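Local coordinates for lipopolysaccharide biosynthesis protein wbpB (Thermus thermophilus, PDB 3O9Z) that acts as an NAD-dependent sugar dehydrogenase in the pathway to 2,3-diacetamido-2,3-dideoxy-D-mannuronic acid, probably as a step in lipopolysaccharide biosynthesis, at residues L130-H135 and V256-G261; K164-S169 and A181-I186; E51-P56 and E60-D65. All coordinates share one frame; numbering follows the deposited sequence.

Interaction 1. Residues L130-H135 and V256-G261; sequences LQLRVH and VEFSEG. With NAD (nicotinamide-adenine-dinucleotide), chain E.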
loop_
_atom_site.group_PDB
_atom_site.type_symbol
_atom_site.label_atom_id
_atom_site.label_comp_id
_atom_site.label_asym_id
_atom_site.label_seq_id
_atom_site.Cartn_x
_atom_site.Cartn_y
_atom_site.Cartn_z
ATOM N N LEU A 130 -17.473 -20.644 11.404
ATOM C CA LEU A 130 -16.834 -21.400 12.483
ATOM C C LEU A 130 -16.864 -22.856 12.046
ATOM O O LEU A 130 -17.767 -23.612 12.406
ATOM C CB LEU A 130 -17.602 -21.231 13.810
ATOM C CG LEU A 130 -17.384 -19.844 14.408
ATOM C CD1 LEU A 130 -18.524 -19.415 15.360
ATOM C CD2 LEU A 130 -16.008 -19.687 15.018
ATOM N N GLN A 131 -15.947 -23.280 11.183
ATOM C CA GLN A 131 -16.122 -24.598 10.589
ATOM C C GLN A 131 -15.976 -25.745 11.559
ATOM O O GLN A 131 -16.374 -26.845 11.208
ATOM C CB GLN A 131 -15.196 -24.764 9.375
ATOM C CG GLN A 131 -13.739 -25.014 9.693
ATOM C CD GLN A 131 -12.835 -23.805 9.508
ATOM O OE1 GLN A 131 -11.682 -23.961 9.064
ATOM N NE2 GLN A 131 -13.343 -22.608 9.758
ATOM N N LEU A 132 -15.363 -25.543 12.725
ATOM C CA LEU A 132 -15.335 -26.674 13.660
ATOM C C LEU A 132 -16.736 -27.128 14.070
ATOM O O LEU A 132 -16.948 -28.307 14.404
ATOM C CB LEU A 132 -14.468 -26.355 14.881
ATOM C CG LEU A 132 -12.973 -26.192 14.614
ATOM C CD1 LEU A 132 -12.240 -26.050 15.952
ATOM C CD2 LEU A 132 -12.475 -27.375 13.843
ATOM N N ARG A 133 -17.705 -26.214 14.032
ATOM C CA ARG A 133 -19.075 -26.599 14.413
ATOM C C ARG A 133 -19.764 -27.479 13.374
ATOM O O ARG A 133 -20.850 -28.015 13.639
ATOM C CB ARG A 133 -19.940 -25.377 14.715
ATOM C CG ARG A 133 -19.425 -24.545 15.862
ATOM C CD ARG A 133 -20.448 -23.497 16.235
ATOM N NE ARG A 133 -20.025 -22.611 17.303
ATOM C CZ ARG A 133 -20.871 -22.047 18.150
ATOM N NH1 ARG A 133 -22.176 -22.305 18.063
ATOM N NH2 ARG A 133 -20.429 -21.208 19.074
ATOM N N VAL A 134 -19.164 -27.628 12.194
ATOM C CA VAL A 134 -19.664 -28.595 11.222
ATOM C C VAL A 134 -18.696 -29.754 10.983
ATOM O O VAL A 134 -18.876 -30.590 10.092
ATOM C CB VAL A 134 -20.100 -27.891 9.893
ATOM C CG1 VAL A 134 -21.140 -26.827 10.219
ATOM C CG2 VAL A 134 -18.884 -27.251 9.183
ATOM N N HIS A 135 -17.624 -29.815 11.769
ATOM C CA HIS A 135 -16.706 -30.932 11.620
ATOM C C HIS A 135 -17.336 -32.223 12.108
ATOM O O HIS A 135 -17.770 -32.280 13.246
ATOM C CB HIS A 135 -15.438 -30.648 12.429
ATOM C CG HIS A 135 -14.306 -31.576 12.108
ATOM N ND1 HIS A 135 -14.361 -32.933 12.338
ATOM C CD2 HIS A 135 -13.098 -31.345 11.538
ATOM C CE1 HIS A 135 -13.223 -33.493 11.958
ATOM N NE2 HIS A 135 -12.442 -32.550 11.467
ATOM N N VAL A 256 -9.684 -36.872 20.511
ATOM C CA VAL A 256 -10.181 -36.580 19.155
ATOM C C VAL A 256 -9.227 -35.612 18.454
ATOM O O VAL A 256 -9.105 -34.465 18.887
ATOM C CB VAL A 256 -11.625 -36.034 19.199
ATOM C CG1 VAL A 256 -12.135 -35.602 17.807
ATOM C CG2 VAL A 256 -12.590 -37.080 19.788
ATOM N N GLU A 257 -8.534 -36.074 17.408
ATOM C CA GLU A 257 -7.665 -35.196 16.617
ATOM C C GLU A 257 -8.470 -34.801 15.389
ATOM O O GLU A 257 -8.933 -35.689 14.668
ATOM C CB GLU A 257 -6.323 -35.857 16.224
ATOM C CG GLU A 257 -5.148 -34.877 15.941
ATOM C CD GLU A 257 -5.268 -34.065 14.655
ATOM O OE1 GLU A 257 -4.478 -33.093 14.474
ATOM O OE2 GLU A 257 -6.143 -34.407 13.822
ATOM N N PHE A 258 -8.663 -33.501 15.165
ATOM C CA PHE A 258 -9.632 -33.026 14.165
ATOM C C PHE A 258 -9.051 -32.236 13.005
ATOM O O PHE A 258 -9.730 -31.395 12.420
ATOM C CB PHE A 258 -10.776 -32.240 14.818
ATOM C CG PHE A 258 -10.326 -31.150 15.747
ATOM C CD1 PHE A 258 -10.116 -31.424 17.098
ATOM C CD2 PHE A 258 -10.144 -29.851 15.278
ATOM C CE1 PHE A 258 -9.768 -30.402 17.985
ATOM C CE2 PHE A 258 -9.780 -28.820 16.153
ATOM C CZ PHE A 258 -9.592 -29.108 17.511
ATOM N N SER A 259 -7.801 -32.495 12.652
ATOM C CA SER A 259 -7.184 -31.808 11.526
ATOM C C SER A 259 -7.693 -32.263 10.158
ATOM O O SER A 259 -7.738 -31.484 9.199
ATOM C CB SER A 259 -5.675 -32.003 11.594
ATOM O OG SER A 259 -5.124 -31.230 12.664
ATOM N N GLU A 260 -8.120 -33.516 10.087
ATOM C CA GLU A 260 -8.474 -34.045 8.783
ATOM C C GLU A 260 -9.779 -33.414 8.344
ATOM O O GLU A 260 -10.753 -33.389 9.099
ATOM C CB GLU A 260 -8.573 -35.564 8.866
ATOM C CG GLU A 260 -7.190 -36.205 8.905
ATOM C CD GLU A 260 -7.226 -37.687 9.239
ATOM O OE1 GLU A 260 -6.425 -38.437 8.636
ATOM O OE2 GLU A 260 -8.038 -38.098 10.104
ATOM N N GLY A 261 -9.781 -32.845 7.138
ATOM C CA GLY A 261 -10.938 -32.098 6.656
ATOM C C GLY A 261 -11.110 -30.689 7.198
ATOM O O GLY A 261 -12.068 -30.013 6.837
HETATM P PA NAD E . -4.637 -12.571 3.951
HETATM O O1A NAD E . -4.139 -13.656 3.071
HETATM O O2A NAD E . -3.695 -11.548 4.605
HETATM O O5B NAD E . -5.681 -11.857 3.005
HETATM C C5B NAD E . -6.273 -10.709 3.546
HETATM C C4B NAD E . -6.891 -9.897 2.381
HETATM O O4B NAD E . -7.684 -8.791 2.887
HETATM C C3B NAD E . -5.737 -9.239 1.574
HETATM O O3B NAD E . -5.810 -9.585 0.176
HETATM C C2B NAD E . -5.883 -7.731 1.844
HETATM O O2B NAD E . -5.471 -6.882 0.763
HETATM C C1B NAD E . -7.432 -7.691 2.004
HETATM N N9A NAD E . -7.852 -6.433 2.673
HETATM C C8A NAD E . -7.222 -5.515 3.457
HETATM N N7A NAD E . -8.043 -4.514 3.768
HETATM C C5A NAD E . -9.223 -4.728 3.100
HETATM C C6A NAD E . -10.479 -4.020 2.991
HETATM N N6A NAD E . -10.644 -2.811 3.611
HETATM N N1A NAD E . -11.368 -4.655 2.236
HETATM C C2A NAD E . -11.289 -5.812 1.593
HETATM N N3A NAD E . -10.109 -6.481 1.658
HETATM C C4A NAD E . -9.143 -5.952 2.417
HETATM O O3 NAD E . -5.486 -13.229 5.136
HETATM P PN NAD E . -6.379 -14.511 5.195
HETATM O O1N NAD E . -5.564 -15.646 5.813
HETATM O O2N NAD E . -7.058 -14.736 3.873
HETATM O O5D NAD E . -7.409 -14.171 6.369
HETATM C C5D NAD E . -8.550 -13.480 5.925
HETATM C C4D NAD E . -9.613 -13.674 7.021
HETATM O O4D NAD E . -9.973 -15.071 6.959
HETATM C C3D NAD E . -9.169 -13.367 8.459
HETATM O O3D NAD E . -10.372 -12.921 9.164
HETATM C C2D NAD E . -8.825 -14.773 8.976
HETATM O O2D NAD E . -9.011 -14.895 10.378
HETATM C C1D NAD E . -9.753 -15.731 8.219
HETATM N N1N NAD E . -9.197 -17.074 8.064
HETATM C C2N NAD E . -9.938 -18.119 8.366
HETATM C C3N NAD E . -9.531 -19.432 8.245
HETATM C C7N NAD E . -10.479 -20.463 8.704
HETATM O O7N NAD E . -11.709 -20.253 8.760
HETATM N N7N NAD E . -9.927 -21.653 8.915
HETATM C C4N NAD E . -8.243 -19.655 7.740
HETATM C C5N NAD E . -7.514 -18.531 7.346
HETATM C C6N NAD E . -7.994 -17.232 7.490
#

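Interaction 2. Residues K164-S169 and A181-I186; sequences KWYGKS and ATNIGI. With AKG (2-oxoglutaric acid), chain F.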
loop_
_atom_site.group_PDB
_atom_site.type_symbol
_atom_site.label_atom_id
_atom_site.label_comp_id
_atom_site.label_asym_id
_atom_site.label_seq_id
_atom_site.Cartn_x
_atom_site.Cartn_y
_atom_site.Cartn_z
ATOM N N LYS A 164 7.562 -17.791 8.112
ATOM C CA LYS A 164 8.136 -16.493 8.465
ATOM C C LYS A 164 7.311 -15.321 7.966
ATOM O O LYS A 164 7.402 -14.220 8.505
ATOM C CB LYS A 164 9.554 -16.428 7.872
ATOM C CG LYS A 164 10.501 -17.352 8.592
ATOM C CD LYS A 164 10.729 -16.978 9.992
ATOM C CE LYS A 164 11.754 -17.965 10.542
ATOM N NZ LYS A 164 12.786 -17.102 11.132
ATOM N N TRP A 165 6.458 -15.534 6.974
ATOM C CA TRP A 165 5.620 -14.454 6.479
ATOM C C TRP A 165 4.626 -14.000 7.565
ATOM O O TRP A 165 4.216 -12.848 7.564
ATOM C CB TRP A 165 4.873 -14.926 5.212
ATOM C CG TRP A 165 4.060 -16.145 5.475
ATOM C CD1 TRP A 165 4.500 -17.440 5.423
ATOM C CD2 TRP A 165 2.704 -16.207 5.948
ATOM N NE1 TRP A 165 3.503 -18.317 5.805
ATOM C CE2 TRP A 165 2.398 -17.579 6.149
ATOM C CE3 TRP A 165 1.718 -15.223 6.206
ATOM C CZ2 TRP A 165 1.135 -18.014 6.602
ATOM C CZ3 TRP A 165 0.437 -15.675 6.598
ATOM C CH2 TRP A 165 0.214 -17.034 6.840
ATOM N N TYR A 166 4.154 -14.931 8.385
ATOM C CA TYR A 166 3.091 -14.583 9.359
ATOM C C TYR A 166 3.537 -13.428 10.248
ATOM O O TYR A 166 2.746 -12.493 10.493
ATOM C CB TYR A 166 2.742 -15.871 10.121
ATOM C CG TYR A 166 1.592 -15.782 11.079
ATOM C CD1 TYR A 166 0.347 -16.255 10.706
ATOM C CD2 TYR A 166 1.773 -15.331 12.383
ATOM C CE1 TYR A 166 -0.729 -16.218 11.615
ATOM C CE2 TYR A 166 0.700 -15.295 13.310
ATOM C CZ TYR A 166 -0.504 -15.729 12.892
ATOM O OH TYR A 166 -1.603 -15.721 13.774
ATOM N N GLY A 167 4.784 -13.448 10.729
ATOM C CA GLY A 167 5.328 -12.379 11.565
ATOM C C GLY A 167 5.550 -11.028 10.932
ATOM O O GLY A 167 5.893 -10.072 11.637
ATOM N N LYS A 168 5.342 -10.949 9.616
ATOM C CA LYS A 168 5.454 -9.705 8.858
ATOM C C LYS A 168 4.098 -9.262 8.332
ATOM O O LYS A 168 4.014 -8.275 7.597
ATOM C CB LYS A 168 6.485 -9.839 7.726
ATOM C CG LYS A 168 7.861 -10.014 8.373
ATOM C CD LYS A 168 8.962 -9.904 7.304
ATOM C CE LYS A 168 10.297 -10.015 8.027
ATOM N NZ LYS A 168 11.454 -10.051 7.026
ATOM N N SER A 169 3.039 -9.918 8.812
ATOM C CA SER A 169 1.669 -9.635 8.318
ATOM C C SER A 169 0.824 -8.969 9.411
ATOM O O SER A 169 1.203 -8.875 10.588
ATOM C CB SER A 169 1.048 -10.964 7.885
ATOM O OG SER A 169 0.572 -11.685 9.002
ATOM N N ALA A 181 -4.222 -15.540 20.501
ATOM C CA ALA A 181 -5.362 -16.256 21.094
ATOM C C ALA A 181 -6.692 -15.924 20.444
ATOM O O ALA A 181 -7.622 -16.747 20.468
ATOM C CB ALA A 181 -5.443 -15.943 22.597
ATOM N N THR A 182 -6.750 -14.803 19.735
ATOM C CA THR A 182 -7.941 -14.491 18.953
ATOM C C THR A 182 -7.802 -15.051 17.536
ATOM O O THR A 182 -8.644 -15.804 17.058
ATOM C CB THR A 182 -8.137 -12.987 18.863
ATOM O OG1 THR A 182 -8.451 -12.458 20.163
ATOM C CG2 THR A 182 -9.306 -12.632 17.937
ATOM N N ASN A 183 -6.740 -14.634 16.854
ATOM C CA ASN A 183 -6.619 -14.944 15.440
ATOM C C ASN A 183 -6.599 -16.427 15.183
ATOM O O ASN A 183 -7.266 -16.847 14.260
ATOM C CB ASN A 183 -5.371 -14.296 14.848
ATOM C CG ASN A 183 -5.345 -14.406 13.349
ATOM O OD1 ASN A 183 -6.325 -14.054 12.693
ATOM N ND2 ASN A 183 -4.267 -14.976 12.791
ATOM N N ILE A 184 -5.850 -17.194 15.979
ATOM C CA ILE A 184 -5.863 -18.631 15.790
ATOM C C ILE A 184 -6.767 -19.258 16.850
ATOM O O ILE A 184 -7.575 -20.099 16.531
ATOM C CB ILE A 184 -4.445 -19.185 15.894
ATOM C CG1 ILE A 184 -3.511 -18.480 14.904
ATOM C CG2 ILE A 184 -4.475 -20.698 15.616
ATOM C CD1 ILE A 184 -3.833 -18.653 13.416
ATOM N N GLY A 185 -6.639 -18.825 18.089
ATOM C CA GLY A 185 -7.355 -19.482 19.202
ATOM C C GLY A 185 -8.856 -19.410 19.160
ATOM O O GLY A 185 -9.509 -20.294 19.739
ATOM N N ILE A 186 -9.430 -18.467 18.408
ATOM C CA ILE A 186 -10.896 -18.368 18.450
ATOM C C ILE A 186 -11.562 -19.672 18.053
ATOM O O ILE A 186 -12.657 -20.001 18.536
ATOM C CB ILE A 186 -11.380 -17.204 17.574
ATOM C CG1 ILE A 186 -12.863 -16.906 17.887
ATOM C CG2 ILE A 186 -11.174 -17.451 16.060
ATOM C CD1 ILE A 186 -12.999 -16.136 19.165
HETATM C C1 AKG F . -6.165 -18.865 10.394
HETATM O O1 AKG F . -5.005 -19.085 9.957
HETATM O O2 AKG F . -6.612 -17.717 10.501
HETATM C C2 AKG F . -7.100 -19.929 10.689
HETATM O O5 AKG F . -8.220 -19.635 11.101
HETATM C C3 AKG F . -6.697 -21.371 10.525
HETATM C C4 AKG F . -6.209 -21.874 11.883
HETATM C C5 AKG F . -5.602 -23.261 11.835
HETATM O O3 AKG F . -4.774 -23.535 10.946
HETATM O O4 AKG F . -5.941 -24.099 12.674
#

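Interaction 3. Residues E51-P56 and E60-D65; sequences EFFTEP and EAYLED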
loop_
_atom_site.group_PDB
_atom_site.type_symbol
_atom_site.label_atom_id
_atom_site.label_comp_id
_atom_site.label_asym_id
_atom_site.label_seq_id
_atom_site.Cartn_x
_atom_site.Cartn_y
_atom_site.Cartn_z
ATOM N N GLU A 51 -17.889 -7.580 -10.766
ATOM C CA GLU A 51 -17.307 -6.264 -10.650
ATOM C C GLU A 51 -16.176 -6.330 -9.608
ATOM O O GLU A 51 -16.189 -7.176 -8.711
ATOM C CB GLU A 51 -18.293 -5.147 -10.245
ATOM C CG GLU A 51 -19.477 -4.846 -11.180
ATOM C CD GLU A 51 -19.162 -4.527 -12.622
ATOM O OE1 GLU A 51 -19.977 -4.951 -13.474
ATOM O OE2 GLU A 51 -18.177 -3.797 -12.882
ATOM N N PHE A 52 -15.268 -5.364 -9.663
ATOM C CA PHE A 52 -14.129 -5.375 -8.750
ATOM C C PHE A 52 -13.773 -3.950 -8.348
ATOM O O PHE A 52 -13.761 -3.031 -9.180
ATOM C CB PHE A 52 -12.894 -6.085 -9.362
ATOM C CG PHE A 52 -11.690 -6.045 -8.444
ATOM C CD1 PHE A 52 -11.657 -6.900 -7.340
ATOM C CD2 PHE A 52 -10.723 -5.040 -8.542
ATOM C CE1 PHE A 52 -10.616 -6.843 -6.433
ATOM C CE2 PHE A 52 -9.654 -4.977 -7.631
ATOM C CZ PHE A 52 -9.621 -5.878 -6.571
ATOM N N PHE A 53 -13.502 -3.725 -7.064
ATOM C CA PHE A 53 -13.148 -2.441 -6.528
ATOM C C PHE A 53 -11.910 -2.543 -5.641
ATOM O O PHE A 53 -11.802 -3.546 -4.895
ATOM C CB PHE A 53 -14.317 -1.897 -5.653
ATOM C CG PHE A 53 -15.567 -1.670 -6.467
ATOM C CD1 PHE A 53 -15.817 -0.411 -6.976
ATOM C CD2 PHE A 53 -16.410 -2.749 -6.723
ATOM C CE1 PHE A 53 -16.955 -0.215 -7.789
ATOM C CE2 PHE A 53 -17.544 -2.558 -7.569
ATOM C CZ PHE A 53 -17.756 -1.285 -8.094
ATOM N N THR A 54 -11.052 -1.531 -5.703
ATOM C CA THR A 54 -9.988 -1.377 -4.718
ATOM C C THR A 54 -10.333 -0.374 -3.603
ATOM O O THR A 54 -9.686 -0.388 -2.554
ATOM C CB THR A 54 -8.666 -0.898 -5.379
ATOM O OG1 THR A 54 -8.923 0.361 -6.021
ATOM C CG2 THR A 54 -8.132 -1.936 -6.367
ATOM N N GLU A 55 -11.319 0.508 -3.804
ATOM C CA GLU A 55 -11.638 1.574 -2.845
ATOM C C GLU A 55 -12.961 1.194 -2.144
ATOM O O GLU A 55 -14.012 1.011 -2.780
ATOM C CB GLU A 55 -11.915 2.909 -3.573
ATOM C CG GLU A 55 -10.823 3.205 -4.613
ATOM C CD GLU A 55 -9.442 3.225 -4.021
ATOM O OE1 GLU A 55 -8.522 2.661 -4.648
ATOM O OE2 GLU A 55 -9.232 3.776 -2.931
ATOM N N PRO A 56 -12.890 0.982 -0.822
ATOM C CA PRO A 56 -14.121 0.628 -0.112
ATOM C C PRO A 56 -15.280 1.612 -0.363
ATOM O O PRO A 56 -16.396 1.139 -0.408
ATOM C CB PRO A 56 -13.671 0.666 1.360
ATOM C CG PRO A 56 -12.212 0.224 1.281
ATOM C CD PRO A 56 -11.707 0.992 0.064
ATOM N N GLU A 60 -18.879 0.528 -1.763
ATOM C CA GLU A 60 -20.125 0.832 -1.018
ATOM C C GLU A 60 -21.110 1.596 -1.923
ATOM O O GLU A 60 -22.303 1.237 -1.908
ATOM C CB GLU A 60 -19.778 1.657 0.230
ATOM C CG GLU A 60 -20.961 1.871 1.169
ATOM C CD GLU A 60 -20.517 2.310 2.531
ATOM O OE1 GLU A 60 -21.303 2.119 3.481
ATOM O OE2 GLU A 60 -19.468 3.012 2.650
ATOM N N ALA A 61 -20.627 2.647 -2.599
ATOM C CA ALA A 61 -21.545 3.434 -3.433
ATOM C C ALA A 61 -22.170 2.562 -4.490
ATOM O O ALA A 61 -23.328 2.773 -4.859
ATOM C CB ALA A 61 -20.794 4.598 -4.048
ATOM N N TYR A 62 -21.419 1.620 -5.077
ATOM C CA TYR A 62 -21.899 0.696 -6.076
ATOM C C TYR A 62 -22.969 -0.242 -5.542
ATOM O O TYR A 62 -24.038 -0.372 -6.141
ATOM C CB TYR A 62 -20.706 -0.068 -6.685
ATOM C CG TYR A 62 -21.151 -1.163 -7.606
ATOM C CD1 TYR A 62 -21.665 -0.825 -8.860
ATOM C CD2 TYR A 62 -21.177 -2.484 -7.215
ATOM C CE1 TYR A 62 -22.140 -1.794 -9.715
ATOM C CE2 TYR A 62 -21.619 -3.464 -8.083
ATOM C CZ TYR A 62 -22.102 -3.112 -9.323
ATOM O OH TYR A 62 -22.576 -4.062 -10.201
ATOM N N LEU A 63 -22.702 -0.813 -4.374
ATOM C CA LEU A 63 -23.687 -1.681 -3.760
ATOM C C LEU A 63 -24.916 -0.865 -3.342
ATOM O O LEU A 63 -25.994 -1.416 -3.402
ATOM C CB LEU A 63 -23.102 -2.401 -2.543
ATOM C CG LEU A 63 -22.016 -3.426 -2.952
ATOM C CD1 LEU A 63 -21.524 -4.063 -1.671
ATOM C CD2 LEU A 63 -22.468 -4.520 -3.928
ATOM N N GLU A 64 -24.756 0.400 -2.962
ATOM C CA GLU A 64 -25.893 1.270 -2.587
ATOM C C GLU A 64 -26.690 1.576 -3.840
ATOM O O GLU A 64 -27.935 1.539 -3.783
ATOM C CB GLU A 64 -25.373 2.535 -1.920
ATOM C CG GLU A 64 -26.458 3.480 -1.317
ATOM C CD GLU A 64 -25.789 4.586 -0.559
ATOM O OE1 GLU A 64 -24.953 5.311 -1.170
ATOM O OE2 GLU A 64 -26.066 4.717 0.671
ATOM N N ASP A 65 -26.018 1.879 -4.962
ATOM C CA ASP A 65 -26.727 1.998 -6.233
ATOM C C ASP A 65 -27.514 0.753 -6.605
ATOM O O ASP A 65 -28.671 0.881 -7.031
ATOM C CB ASP A 65 -25.785 2.374 -7.395
ATOM C CG ASP A 65 -25.155 3.744 -7.259
ATOM O OD1 ASP A 65 -25.633 4.636 -6.512
ATOM O OD2 ASP A 65 -24.128 3.945 -7.980
#

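Interaction 1. Residues L130-H135 and V256-G261
His135 and Phe258 set their side chains at about a right angle where 130-135 meets 256-261. The methylene of Phe258 sits over one face of the imidazole, a CH-pi contact in which CB lies 4.0 Å from the centroid of the His135 ring and is displaced toward the rim. A first torsion of -167° swings the imidazole of His135 away from its own backbone N and across to the other segment, where NE2 gives a weak, bent hydrogen bond to Glu260 O, 3.0 Å long with an angle of 133° at the hydrogen. Phe258 O also lies 3.1 Å from His135 NE2. The other ring nitrogen, ND1, accepts from the backbone N of Ser137 and caps the start of helix 136-146, so ND1 anchors the ring and NE2 adds a weaker tie.

Leu132 crosses Phe258 at about a right angle too; its CD2 comes obliquely to the phenyl ring, 3.7 Å from Phe258 CD2. One residue earlier, Gln131 turns to the cofactor and pairs amide with amide: OE1 accepts from NAD N7N at 2.9 Å, while NE2 donates to NAD O7N at 3.0 Å. Both bonds are nearly straight, a reciprocal pairing that fixes the rotation of the nicotinamide carboxamide.

The 3-10 turn 131-134 thus joins the end of strand 126-128 in the Rossmann sheet to helix 136-146, with helices 186-196 and 266-274 packed against it, while 256-261 runs off the end of strand 254-257, outermost in this chain's C-terminal sheet and paired with strand 245-251.

Interaction 2. Residues K164-S169 and A181-I186
Asn183 ND2 and Ile184 CD1 approach the ring of Tyr166 obliquely, while CH2 of Trp165 lies in plane at its edge. The indole of Trp165 in turn carries Tyr166 CB over one face. This is the C-terminal alpha/beta domain of the Gfo/Idh/MocA oxidoreductases, where a loop after strand 152-160 meets the end of helix 180-183 beside the ligand pocket.

Tyr166 and Asn183 extend from opposite directions and meet through one hydrogen bond; a chi1 of -175° stretches the phenol of Tyr166 away from its own backbone N toward the helix end. Asn183 ND2 donates to Tyr166 OH at 2.9 Å, with an angle of 156° at the hydrogen, and the oxygen lies close to the amide plane. With OD1 accepting from Asn82 ND2, both ends of the amide are engaged, beside NAD. Were a phenylalanine to replace Tyr166, Asn183 ND2 would probably lose its acceptor and the amide would be less firmly fixed beside the cofactor.

Trp165 NE1 hydrogen-bonds to Asp44 of the second subunit. Ile184 bridges tyrosine and ligand: its CG1 lies 3.5 Å from Tyr166 OH, and its CD1 lies 3.7 Å from O1 of 2-oxoglutarate.

Interaction 3. Residues E51-P56 and E60-D65
Phe53 and Tyr62 bring strand 51-53 against helix 56-68 in a beta-alpha unit of the NAD-binding Rossmann fold, the strand being the outermost of its sheet within this chain. The aromatic pair dominates the apolar contact. Their side chains cross at about a right angle, yet the ring planes are only 33° apart and the centroids 5.2 Å, an oblique arrangement. It is the far end of Phe53 that touches, CZ lying 3.4 Å from Tyr62 CG and 3.5 Å from Tyr62 CB. The tyrosine, turned away from its own backbone N by a chi1 of 173°, carries its ring along the strand and on to Glu51, whose CG methylene lies 3.3 Å from Tyr62 OH.

The charged groups reach partners in this and neighbouring subunits. The bent chain of Glu51 takes its carboxylate to Lys164 of the second subunit, and Lys168 of that same subunit makes a cation-pi contact with Phe53. On the helix, Glu60 forms a salt bridge with Arg94 of its own chain and another with Arg94 of the third subunit, so one carboxylate serves both fold and assembly.

Backbone bonding closes the link. Glu55 occupies the N-cap position and Pro56 opens the helix, in whose first turn Glu60 N donates to Pro56 O at 2.9 Å, with an angle of 158° at the hydrogen.

In the fold
The three contacts illustrate how both domains of a dehydrogenase contribute to ligand sites and subunit contacts. Interactions 1 and 2 both border the nicotinamide and 2-oxoglutarate site, probably the active site: Gln131 of the first binds the nicotinamide end of NAD, while Asn183 and Ile184 of the second line the ligand pockets. Their centres are about 19 Å apart and their nearest atoms about 5 Å, and residues 164-186 fall within the chain span that interaction 1 brings together. Interaction 3, in the Rossmann part, is centred about 35 Å from interaction 1 and about 29 Å from interaction 2, yet its Pro56 side chain comes within about 4 Å of a bound NAD. Across subunits, segments 51-56 and 164-169 meet directly.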